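Local coordinates for type VII secretion system protein EssB (Staphylococcus aureus, PDB 4ANN), which is a membrane component of the type VII (Ess) secretion system, thought to be needed for secretion of EsxA and EsxB, and is represented here by its cytoplasmic segment, at residues A[80-91]-A[143-151]; A[99-109]-A[120-131]. All blocks are in the same frame, centred on the assembly; numbering follows the deposited sequence. Where two conformers were deposited one is given.

Interaction 1 packs helix 80-89 against the C-terminal part of helix 136-151; interaction 2 pairs the short strands 101-102 and 124-125 and the loops that run on from them. Along the chain, interaction 2 falls wholly between the two helical segments: strand 101-102 follows the first helix and strand 124-125 precedes the second. The two centres lie about 21 Å apart, yet the contacts meet. L105, from the loop after strand 101-102, packs on I90, Y143 and L146, and P107 touches L146. The loop after strand 101-102 thus packs into the same apolar interior as the helix pair, within the cytoplasmic part of EssB and all inside the YukC family region.

Interaction 1: residues A[80-91]-A[143-151]; sequences KNEKLRYLLNIK and YKALVICAF
With CG anti to its backbone N (chi1 -177°) and a bend at chi3, K83 lays its aliphatic chain across the F151 ring and brings NZ to A150 O. CD sits over the centre of that ring, 3.8 Å from the centroid, in a CH-pi contact, and NZ, also over the face, adds a cation-pi interaction. NZ donates to A150 O at 2.9 Å; a second carbonyl, K76 O, also receives a bond from this buried ammonium. F151 is itself a knob among K80, K83, L84 and L87, with L84 CD2 at the ring edge. Helical segments 80-89 and 143-151 pack as an antiparallel pair, their axes 10.7 Å apart at an angle of 166°, and the knob is returned by L87, which enters a hole formed by L146, V147, A150 and F151. L87 CD1 reaches A150 CB at 3.9 Å, while CD2 faces V147. At the other end, Y143 CG, trans to its backbone N (chi1 -163°), carries the ring toward I90 and L87, where OH donates to L87 O at 2.6 Å. Two donors, Y143 OH and I90 N, grip this carbonyl oxygen from opposite faces of its plane. I90 CG2 covers one face of the Y143 ring, offset toward its rim, and I90 CD1 meets L146 CD1 at 4.1 Å.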
loop_
_atom_site.group_PDB
_atom_site.type_symbol
_atom_site.label_atom_id
_atom_site.label_comp_id
_atom_site.label_asym_id
_atom_site.label_seq_id
_atom_site.Cartn_x
_atom_site.Cartn_y
_atom_site.Cartn_z
ATOM N N LYS A 80 -7.743 7.422 18.760
ATOM C CA LYS A 80 -8.278 7.998 17.540
ATOM C C LYS A 80 -7.294 9.006 16.936
ATOM O O LYS A 80 -7.179 9.056 15.703
ATOM C CB LYS A 80 -9.618 8.667 17.769
ATOM C CG LYS A 80 -10.178 9.429 16.589
ATOM C CD LYS A 80 -11.447 10.144 16.910
ATOM C CE LYS A 80 -11.296 11.370 17.782
ATOM N NZ LYS A 80 -10.180 12.262 17.395
ATOM N N ASN A 81 -6.806 9.988 17.636
ATOM C CA ASN A 81 -5.731 10.889 17.221
ATOM C C ASN A 81 -4.594 10.183 16.468
ATOM O O ASN A 81 -4.317 10.572 15.319
ATOM C CB ASN A 81 -5.133 11.773 18.307
ATOM C CG ASN A 81 -4.501 11.230 19.529
ATOM O OD1 ASN A 81 -3.724 11.799 20.308
ATOM N ND2 ASN A 81 -4.914 10.073 19.928
ATOM N N GLU A 82 -3.911 9.213 17.068
ATOM C CA GLU A 82 -2.761 8.569 16.440
ATOM C C GLU A 82 -3.194 7.751 15.246
ATOM O O GLU A 82 -2.491 7.713 14.204
ATOM C CB GLU A 82 -1.915 7.807 17.467
ATOM C CG GLU A 82 -1.150 8.680 18.425
ATOM C CD GLU A 82 -0.014 9.470 17.817
ATOM O OE1 GLU A 82 -0.278 10.419 17.051
ATOM O OE2 GLU A 82 1.206 9.182 18.063
ATOM N N LYS A 83 -4.350 7.099 15.319
ATOM C CA LYS A 83 -4.895 6.392 14.169
ATOM C C LYS A 83 -5.090 7.320 12.994
ATOM O O LYS A 83 -4.715 7.013 11.863
ATOM C CB LYS A 83 -6.213 5.760 14.616
ATOM C CG LYS A 83 -6.855 4.915 13.525
ATOM C CD LYS A 83 -8.214 4.357 13.984
ATOM C CE LYS A 83 -8.099 3.392 15.114
ATOM N NZ LYS A 83 -9.397 2.773 15.448
ATOM N N LEU A 84 -5.706 8.463 13.239
ATOM C CA LEU A 84 -5.909 9.454 12.179
ATOM C C LEU A 84 -4.593 9.985 11.627
ATOM O O LEU A 84 -4.468 10.164 10.434
ATOM C CB LEU A 84 -6.784 10.610 12.668
ATOM C CG LEU A 84 -8.275 10.261 12.828
ATOM C CD1 LEU A 84 -8.994 11.288 13.636
ATOM C CD2 LEU A 84 -8.897 10.072 11.438
ATOM N N ARG A 85 -3.602 10.215 12.484
ATOM C CA ARG A 85 -2.300 10.686 12.011
ATOM C C ARG A 85 -1.719 9.691 11.001
ATOM O O ARG A 85 -1.231 10.075 9.926
ATOM C CB ARG A 85 -1.376 10.940 13.164
ATOM C CG ARG A 85 -0.031 11.491 12.733
ATOM C CD ARG A 85 0.804 11.999 13.893
ATOM N NE ARG A 85 1.304 10.966 14.808
ATOM C CZ ARG A 85 2.385 10.264 14.641
ATOM N NH1 ARG A 85 3.100 10.384 13.532
ATOM N NH2 ARG A 85 2.754 9.410 15.578
ATOM N N TYR A 86 -1.713 8.411 11.373
ATOM C CA TYR A 86 -1.207 7.376 10.513
ATOM C C TYR A 86 -2.001 7.299 9.218
ATOM O O TYR A 86 -1.421 7.214 8.106
ATOM C CB TYR A 86 -1.214 6.023 11.223
ATOM C CG TYR A 86 -0.012 5.785 12.141
ATOM C CD1 TYR A 86 0.353 6.632 13.175
ATOM C CD2 TYR A 86 0.799 4.661 11.946
ATOM C CE1 TYR A 86 1.437 6.391 13.975
ATOM C CE2 TYR A 86 1.887 4.418 12.752
ATOM C CZ TYR A 86 2.226 5.295 13.765
ATOM O OH TYR A 86 3.315 5.082 14.562
ATOM N N LEU A 87 -3.326 7.318 9.308
ATOM C CA LEU A 87 -4.166 7.262 8.108
ATOM C C LEU A 87 -3.908 8.437 7.175
ATOM O O LEU A 87 -3.812 8.244 5.953
ATOM C CB LEU A 87 -5.628 7.193 8.487
ATOM C CG LEU A 87 -6.138 5.898 9.084
ATOM C CD1 LEU A 87 -7.526 6.088 9.652
ATOM C CD2 LEU A 87 -6.104 4.791 8.063
ATOM N N LEU A 88 -3.793 9.641 7.720
ATOM C CA LEU A 88 -3.491 10.824 6.934
ATOM C C LEU A 88 -2.160 10.674 6.231
ATOM O O LEU A 88 -1.991 11.086 5.079
ATOM C CB LEU A 88 -3.537 12.047 7.810
ATOM C CG LEU A 88 -4.948 12.579 8.111
ATOM C CD1 LEU A 88 -4.964 13.463 9.342
ATOM C CD2 LEU A 88 -5.484 13.355 6.893
ATOM N N ASN A 89 -1.184 10.084 6.907
ATOM C CA ASN A 89 0.146 9.944 6.310
ATOM C C ASN A 89 0.197 8.976 5.169
ATOM O O ASN A 89 1.170 9.031 4.385
ATOM C CB ASN A 89 1.172 9.556 7.378
ATOM C CG ASN A 89 1.528 10.694 8.340
ATOM O OD1 ASN A 89 1.281 11.861 8.059
ATOM N ND2 ASN A 89 2.134 10.326 9.442
ATOM N N ILE A 90 -0.769 8.082 5.014
ATOM C CA ILE A 90 -0.735 7.085 3.918
ATOM C C ILE A 90 -0.590 7.759 2.570
ATOM O O ILE A 90 0.042 7.234 1.657
ATOM C CB ILE A 90 -1.968 6.176 3.971
ATOM C CG1 ILE A 90 -1.941 5.292 5.208
ATOM C CG2 ILE A 90 -2.143 5.390 2.670
ATOM C CD1 ILE A 90 -3.224 4.514 5.462
ATOM N N LYS A 91 -1.181 8.939 2.404
ATOM C CA LYS A 91 -1.132 9.650 1.123
ATOM C C LYS A 91 0.284 9.935 0.680
ATOM O O LYS A 91 0.517 10.182 -0.528
ATOM C CB LYS A 91 -1.960 10.940 1.252
ATOM C CG LYS A 91 -1.241 12.150 1.851
ATOM C CD LYS A 91 -2.056 13.399 1.566
ATOM C CE LYS A 91 -1.577 14.736 2.107
ATOM N NZ LYS A 91 -2.268 15.870 1.397
ATOM N N TYR A 143 -7.803 3.371 -0.420
ATOM C CA TYR A 143 -7.572 4.240 0.738
ATOM C C TYR A 143 -8.809 4.296 1.629
ATOM O O TYR A 143 -8.727 4.172 2.852
ATOM C CB TYR A 143 -7.104 5.604 0.208
ATOM C CG TYR A 143 -6.444 6.510 1.189
ATOM C CD1 TYR A 143 -6.305 6.327 2.556
ATOM C CD2 TYR A 143 -5.880 7.670 0.692
ATOM C CE1 TYR A 143 -5.684 7.255 3.361
ATOM C CE2 TYR A 143 -5.248 8.608 1.495
ATOM C CZ TYR A 143 -5.124 8.371 2.838
ATOM O OH TYR A 143 -4.492 9.311 3.645
ATOM N N LYS A 144 -9.988 4.447 1.022
ATOM C CA LYS A 144 -11.220 4.426 1.756
ATOM C C LYS A 144 -11.384 3.140 2.545
ATOM O O LYS A 144 -11.802 3.141 3.709
ATOM C CB LYS A 144 -12.412 4.620 0.810
ATOM C CG LYS A 144 -12.538 6.007 0.231
ATOM C CD LYS A 144 -13.566 6.117 -0.863
ATOM C CE LYS A 144 -13.843 7.540 -1.254
ATOM N NZ LYS A 144 -14.859 7.612 -2.363
ATOM N N ALA A 145 -11.088 2.015 1.891
ATOM C CA ALA A 145 -11.205 0.729 2.544
ATOM C C ALA A 145 -10.257 0.621 3.741
ATOM O O ALA A 145 -10.643 0.086 4.793
ATOM C CB ALA A 145 -10.995 -0.401 1.570
ATOM N N LEU A 146 -9.048 1.123 3.620
ATOM C CA LEU A 146 -8.132 1.156 4.753
ATOM C C LEU A 146 -8.685 1.980 5.913
ATOM O O LEU A 146 -8.588 1.603 7.077
ATOM C CB LEU A 146 -6.743 1.690 4.356
ATOM C CG LEU A 146 -5.920 0.792 3.421
ATOM C CD1 LEU A 146 -4.650 1.515 3.020
ATOM C CD2 LEU A 146 -5.570 -0.524 4.032
ATOM N N VAL A 147 -9.266 3.156 5.614
ATOM C CA VAL A 147 -9.846 3.984 6.658
ATOM C C VAL A 147 -10.954 3.217 7.389
ATOM O O VAL A 147 -11.043 3.194 8.615
ATOM C CB VAL A 147 -10.354 5.307 6.076
ATOM C CG1 VAL A 147 -11.178 6.065 7.122
ATOM C CG2 VAL A 147 -9.211 6.168 5.545
ATOM N N ILE A 148 -11.859 2.595 6.610
ATOM C CA ILE A 148 -12.965 1.851 7.197
ATOM C C ILE A 148 -12.445 0.742 8.073
ATOM O O ILE A 148 -12.913 0.527 9.199
ATOM C CB ILE A 148 -13.894 1.335 6.068
ATOM C CG1 ILE A 148 -14.610 2.511 5.410
ATOM C CG2 ILE A 148 -14.851 0.281 6.602
ATOM C CD1 ILE A 148 -15.340 2.174 4.143
ATOM N N CYS A 149 -11.466 -0.021 7.573
ATOM C CA CYS A 149 -10.892 -1.118 8.354
ATOM C C CYS A 149 -10.227 -0.646 9.618
ATOM O O CYS A 149 -10.309 -1.287 10.666
ATOM C CB CYS A 149 -9.913 -1.907 7.496
ATOM S SG CYS A 149 -10.684 -2.890 6.192
ATOM N N ALA A 150 -9.541 0.506 9.563
ATOM C CA ALA A 150 -8.862 1.030 10.744
ATOM C C ALA A 150 -9.877 1.349 11.847
ATOM O O ALA A 150 -9.495 1.247 13.025
ATOM C CB ALA A 150 -8.043 2.258 10.394
ATOM N N PHE A 151 -11.073 1.760 11.489
ATOM C CA PHE A 151 -12.123 2.144 12.435
ATOM C C PHE A 151 -13.049 0.995 12.815
ATOM O O PHE A 151 -13.842 1.155 13.739
ATOM C CB PHE A 151 -12.877 3.373 11.952
ATOM C CG PHE A 151 -12.127 4.639 12.254
ATOM C CD1 PHE A 151 -12.305 5.277 13.456
ATOM C CD2 PHE A 151 -11.242 5.181 11.345
ATOM C CE1 PHE A 151 -11.633 6.454 13.755
ATOM C CE2 PHE A 151 -10.587 6.364 11.626
ATOM C CZ PHE A 151 -10.771 6.998 12.815
#

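Interaction 2: residues A[99-109]-A[120-131]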
loop_
_atom_site.group_PDB
_atom_site.type_symbol
_atom_site.label_atom_id
_atom_site.label_comp_id
_atom_site.label_asym_id
_atom_site.label_seq_id
_atom_site.Cartn_x
_atom_site.Cartn_y
_atom_site.Cartn_z
ATOM N N THR A 99 8.812 8.247 -9.063
ATOM C CA THR A 99 9.940 7.368 -9.238
ATOM C C THR A 99 9.609 6.324 -10.294
ATOM O O THR A 99 8.514 6.323 -10.880
ATOM C CB THR A 99 10.291 6.605 -7.950
ATOM O OG1 THR A 99 9.330 5.615 -7.603
ATOM C CG2 THR A 99 10.307 7.511 -6.732
ATOM N N ARG A 100 10.581 5.446 -10.494
ATOM C CA ARG A 100 10.540 4.302 -11.384
ATOM C C ARG A 100 9.580 3.224 -10.890
ATOM O O ARG A 100 9.053 2.421 -11.701
ATOM C CB ARG A 100 11.966 3.727 -11.595
ATOM C CG ARG A 100 12.813 4.432 -12.649
ATOM C CD ARG A 100 14.203 3.812 -12.729
ATOM N NE ARG A 100 14.540 3.245 -14.025
ATOM C CZ ARG A 100 13.878 2.434 -14.831
ATOM N NH1 ARG A 100 12.657 1.969 -14.551
ATOM N NH2 ARG A 100 14.396 2.043 -15.984
ATOM N N TYR A 101 9.367 3.097 -9.633
ATOM C CA TYR A 101 8.707 2.088 -8.865
ATOM C C TYR A 101 7.188 2.212 -8.920
ATOM O O TYR A 101 6.621 3.261 -9.113
ATOM C CB TYR A 101 9.125 2.109 -7.396
ATOM C CG TYR A 101 10.583 1.819 -7.135
ATOM C CD1 TYR A 101 11.164 0.581 -7.426
ATOM C CD2 TYR A 101 11.390 2.810 -6.585
ATOM C CE1 TYR A 101 12.483 0.336 -7.171
ATOM C CE2 TYR A 101 12.725 2.551 -6.318
ATOM C CZ TYR A 101 13.273 1.328 -6.623
ATOM O OH TYR A 101 14.585 1.114 -6.348
ATOM N N THR A 102 6.532 1.082 -8.665
ATOM C CA THR A 102 5.103 0.952 -8.479
ATOM C C THR A 102 4.894 0.193 -7.177
ATOM O O THR A 102 5.798 -0.467 -6.656
ATOM C CB THR A 102 4.402 0.221 -9.623
ATOM O OG1 THR A 102 4.940 -1.129 -9.632
ATOM C CG2 THR A 102 4.642 0.869 -11.000
ATOM N N PHE A 103 3.649 0.297 -6.661
ATOM C CA PHE A 103 3.321 -0.322 -5.380
ATOM C C PHE A 103 1.851 -0.719 -5.380
ATOM O O PHE A 103 1.068 -0.280 -6.227
ATOM C CB PHE A 103 3.613 0.624 -4.196
ATOM C CG PHE A 103 2.673 1.820 -4.084
ATOM C CD1 PHE A 103 2.845 2.916 -4.912
ATOM C CD2 PHE A 103 1.628 1.843 -3.189
ATOM C CE1 PHE A 103 1.974 4.041 -4.868
ATOM C CE2 PHE A 103 0.747 2.936 -3.117
ATOM C CZ PHE A 103 0.947 4.030 -3.967
ATOM N N VAL A 104 1.466 -1.512 -4.398
ATOM C CA VAL A 104 0.113 -1.947 -4.158
ATOM C C VAL A 104 -0.341 -1.374 -2.820
ATOM O O VAL A 104 0.383 -1.516 -1.852
ATOM C CB VAL A 104 0.048 -3.484 -4.106
ATOM C CG1 VAL A 104 -1.329 -3.966 -3.722
ATOM C CG2 VAL A 104 0.563 -4.063 -5.428
ATOM N N LEU A 105 -1.519 -0.788 -2.759
ATOM C CA LEU A 105 -2.084 -0.260 -1.509
ATOM C C LEU A 105 -3.011 -1.297 -0.921
ATOM O O LEU A 105 -4.119 -1.548 -1.457
ATOM C CB LEU A 105 -2.797 1.051 -1.718
ATOM C CG LEU A 105 -3.248 1.726 -0.445
ATOM C CD1 LEU A 105 -2.066 2.132 0.412
ATOM C CD2 LEU A 105 -4.128 2.934 -0.740
ATOM N N ALA A 106 -2.639 -1.955 0.178
ATOM C CA ALA A 106 -3.435 -3.000 0.808
ATOM C C ALA A 106 -2.883 -3.295 2.182
ATOM O O ALA A 106 -1.698 -3.003 2.446
ATOM C CB ALA A 106 -3.385 -4.310 -0.005
ATOM N N PRO A 107 -3.664 -3.888 3.067
ATOM C CA PRO A 107 -3.172 -4.143 4.453
ATOM C C PRO A 107 -1.874 -4.910 4.506
ATOM O O PRO A 107 -0.978 -4.554 5.286
ATOM C CB PRO A 107 -4.331 -4.879 5.100
ATOM C CG PRO A 107 -5.556 -4.360 4.378
ATOM C CD PRO A 107 -5.103 -4.196 2.960
ATOM N N ASP A 108 -1.747 -5.954 3.704
ATOM C CA ASP A 108 -0.551 -6.801 3.762
ATOM C C ASP A 108 0.619 -6.213 2.998
ATOM O O ASP A 108 1.701 -6.814 2.938
ATOM C CB ASP A 108 -0.852 -8.211 3.257
ATOM C CG ASP A 108 -1.308 -8.304 1.829
ATOM O OD1 ASP A 108 -1.650 -7.319 1.165
ATOM O OD2 ASP A 108 -1.391 -9.466 1.360
ATOM N N GLU A 109 0.452 -5.052 2.387
ATOM C CA GLU A 109 1.412 -4.329 1.614
ATOM C C GLU A 109 1.877 -3.041 2.298
ATOM O O GLU A 109 2.754 -2.366 1.735
ATOM C CB GLU A 109 0.832 -4.028 0.218
ATOM C CG GLU A 109 0.701 -5.239 -0.645
ATOM C CD GLU A 109 2.039 -5.692 -1.224
ATOM O OE1 GLU A 109 3.007 -4.921 -1.140
ATOM O OE2 GLU A 109 2.072 -6.846 -1.769
ATOM N N ALA A 120 5.755 0.664 1.575
ATOM C CA ALA A 120 5.115 -0.445 0.868
ATOM C C ALA A 120 6.062 -1.614 0.758
ATOM O O ALA A 120 7.290 -1.499 0.903
ATOM C CB ALA A 120 4.655 0.002 -0.511
ATOM N N LYS A 121 5.535 -2.776 0.460
ATOM C CA LYS A 121 6.308 -4.018 0.355
ATOM C C LYS A 121 6.669 -4.376 -1.087
ATOM O O LYS A 121 7.796 -4.182 -1.536
ATOM C CB LYS A 121 5.566 -5.139 1.092
ATOM C CG LYS A 121 6.386 -6.407 1.163
ATOM C CD LYS A 121 5.573 -7.509 1.842
ATOM C CE LYS A 121 4.500 -8.052 0.947
ATOM N NZ LYS A 121 3.838 -9.221 1.607
ATOM N N THR A 122 5.726 -4.893 -1.859
ATOM C CA THR A 122 5.980 -5.296 -3.226
ATOM C C THR A 122 6.312 -4.090 -4.102
ATOM O O THR A 122 5.613 -3.073 -4.026
ATOM C CB THR A 122 4.740 -6.000 -3.784
ATOM O OG1 THR A 122 4.453 -7.126 -2.910
ATOM C CG2 THR A 122 5.002 -6.580 -5.159
ATOM N N ARG A 123 7.322 -4.203 -4.937
ATOM C CA ARG A 123 7.663 -3.139 -5.866
ATOM C C ARG A 123 7.608 -3.631 -7.319
ATOM O O ARG A 123 8.179 -4.658 -7.618
ATOM C CB ARG A 123 9.070 -2.651 -5.772
ATOM C CG ARG A 123 9.632 -2.587 -4.454
ATOM C CD ARG A 123 11.017 -1.965 -4.392
ATOM N NE ARG A 123 11.631 -2.073 -3.132
ATOM C CZ ARG A 123 12.831 -1.630 -2.815
ATOM N NH1 ARG A 123 13.584 -1.021 -3.716
ATOM N NH2 ARG A 123 13.309 -1.800 -1.591
ATOM N N GLY A 124 6.943 -2.883 -8.163
ATOM C CA GLY A 124 7.166 -3.042 -9.596
ATOM C C GLY A 124 8.057 -1.967 -10.121
ATOM O O GLY A 124 8.521 -1.065 -9.387
ATOM N N LEU A 125 8.318 -2.035 -11.432
ATOM C CA LEU A 125 9.112 -1.056 -12.140
ATOM C C LEU A 125 8.398 -0.702 -13.407
ATOM O O LEU A 125 8.086 -1.622 -14.162
ATOM C CB LEU A 125 10.461 -1.592 -12.498
ATOM C CG LEU A 125 11.429 -1.769 -11.379
ATOM C CD1 LEU A 125 12.601 -2.585 -11.934
ATOM C CD2 LEU A 125 11.881 -0.399 -10.831
ATOM N N GLN A 126 8.205 0.594 -13.596
ATOM C CA GLN A 126 7.453 1.039 -14.762
ATOM C C GLN A 126 8.015 0.463 -16.029
ATOM O O GLN A 126 9.219 0.514 -16.254
ATOM C CB GLN A 126 7.455 2.567 -14.808
ATOM C CG GLN A 126 6.763 3.037 -13.510
ATOM C CD GLN A 126 5.426 3.615 -13.967
ATOM O OE1 GLN A 126 4.610 2.892 -14.535
ATOM N NE2 GLN A 126 5.347 4.921 -13.705
ATOM N N ASN A 127 7.125 -0.120 -16.832
ATOM C CA ASN A 127 7.478 -0.543 -18.175
ATOM C C ASN A 127 8.413 -1.742 -18.107
ATOM O O ASN A 127 8.873 -2.109 -19.187
ATOM C CB ASN A 127 8.164 0.545 -19.011
ATOM C CG ASN A 127 7.372 1.817 -19.127
ATOM O OD1 ASN A 127 7.852 2.954 -19.007
ATOM N ND2 ASN A 127 6.080 1.662 -19.401
ATOM N N VAL A 128 8.606 -2.323 -16.927
ATOM C CA VAL A 128 9.587 -3.388 -16.772
ATOM C C VAL A 128 9.064 -4.646 -16.102
ATOM O O VAL A 128 9.280 -5.728 -16.599
ATOM C CB VAL A 128 10.806 -2.847 -16.009
ATOM C CG1 VAL A 128 11.727 -3.978 -15.678
ATOM C CG2 VAL A 128 11.509 -1.806 -16.839
ATOM N N VAL A 129 8.434 -4.465 -14.915
ATOM C CA VAL A 129 7.865 -5.608 -14.226
ATOM C C VAL A 129 6.667 -5.151 -13.409
ATOM O O VAL A 129 6.656 -4.015 -12.865
ATOM C CB VAL A 129 8.910 -6.362 -13.376
ATOM C CG1 VAL A 129 9.401 -5.534 -12.205
ATOM C CG2 VAL A 129 8.338 -7.682 -12.855
ATOM N N ASP A 130 5.675 -5.997 -13.299
ATOM C CA ASP A 130 4.477 -5.788 -12.506
ATOM C C ASP A 130 4.837 -5.670 -11.043
ATOM O O ASP A 130 5.954 -6.086 -10.627
ATOM C CB ASP A 130 3.501 -6.959 -12.735
ATOM C CG ASP A 130 2.805 -6.937 -14.072
ATOM O OD1 ASP A 130 2.861 -5.915 -14.787
ATOM O OD2 ASP A 130 2.190 -8.000 -14.405
ATOM N N PRO A 131 3.988 -5.076 -10.169
ATOM C CA PRO A 131 2.639 -4.619 -10.464
ATOM C C PRO A 131 2.596 -3.369 -11.350
ATOM O O PRO A 131 3.472 -2.515 -11.346
ATOM C CB PRO A 131 2.015 -4.303 -9.083
ATOM C CG PRO A 131 3.224 -4.084 -8.204
ATOM C CD PRO A 131 4.255 -5.024 -8.737
HETATM O O HOH W 1 3.401 -2.504 -2.553
HETATM O O HOH W 2 3.154 -8.755 4.228
HETATM O O HOH W 3 1.578 -9.099 -0.257
#
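Just past the ST turn in which T99 OG1 accepts from Y101 N, R100 O receives a nearly straight bond from Q126 N (2.8 Å, 174°). Y101 forms a non-hydrogen-bonded antiparallel pair with L125; its CD1 meets L125 CD2 at 3.6 Å. The R123 chain runs beside the ring in the same direction, its guanidinium turned almost perpendicular (87°) to it, while Y101 OH bonds L39 O and R123 NH1 bonds Q42 O. T102 and G124 make the hydrogen-bonded pair, with both donors well above the carbonyl planes. At chi1 63°, T102 OG1 lies between its own backbone N and carbonyl carbon and donates at 2.6 Å to the carbonyl oxygen of P131, the proline that follows a cis peptide bond; it also lies against G124 CA. F103 CB touches A120 CB, and V104 CG2 meets P131 CG at about a right angle between the side chains. Water 1 accepts from V104 N and lies within reach of both T122 O and E109 OE1. D108 O is linked through water 2 to K121 NZ, which also bonds L19 O. E109, bent at chi2, turns its carboxylate to T122 like a fork: OE1 takes T122 N at 2.8 Å and OE2 takes T122 OG1 at 2.7 Å, each through its syn lone pair. Water 3 joins E109 OE2 to K121 NZ. V128 N and V129 N both bond L125 O, a classic beta bulge where the chain folds back past Q126 and N127. R22 of strand 21-25 bonds R123 O and D130 O, F103 and L105 pack on F139 of helix 136-151, and A106 and P107 rest on F157 of helix 157-162.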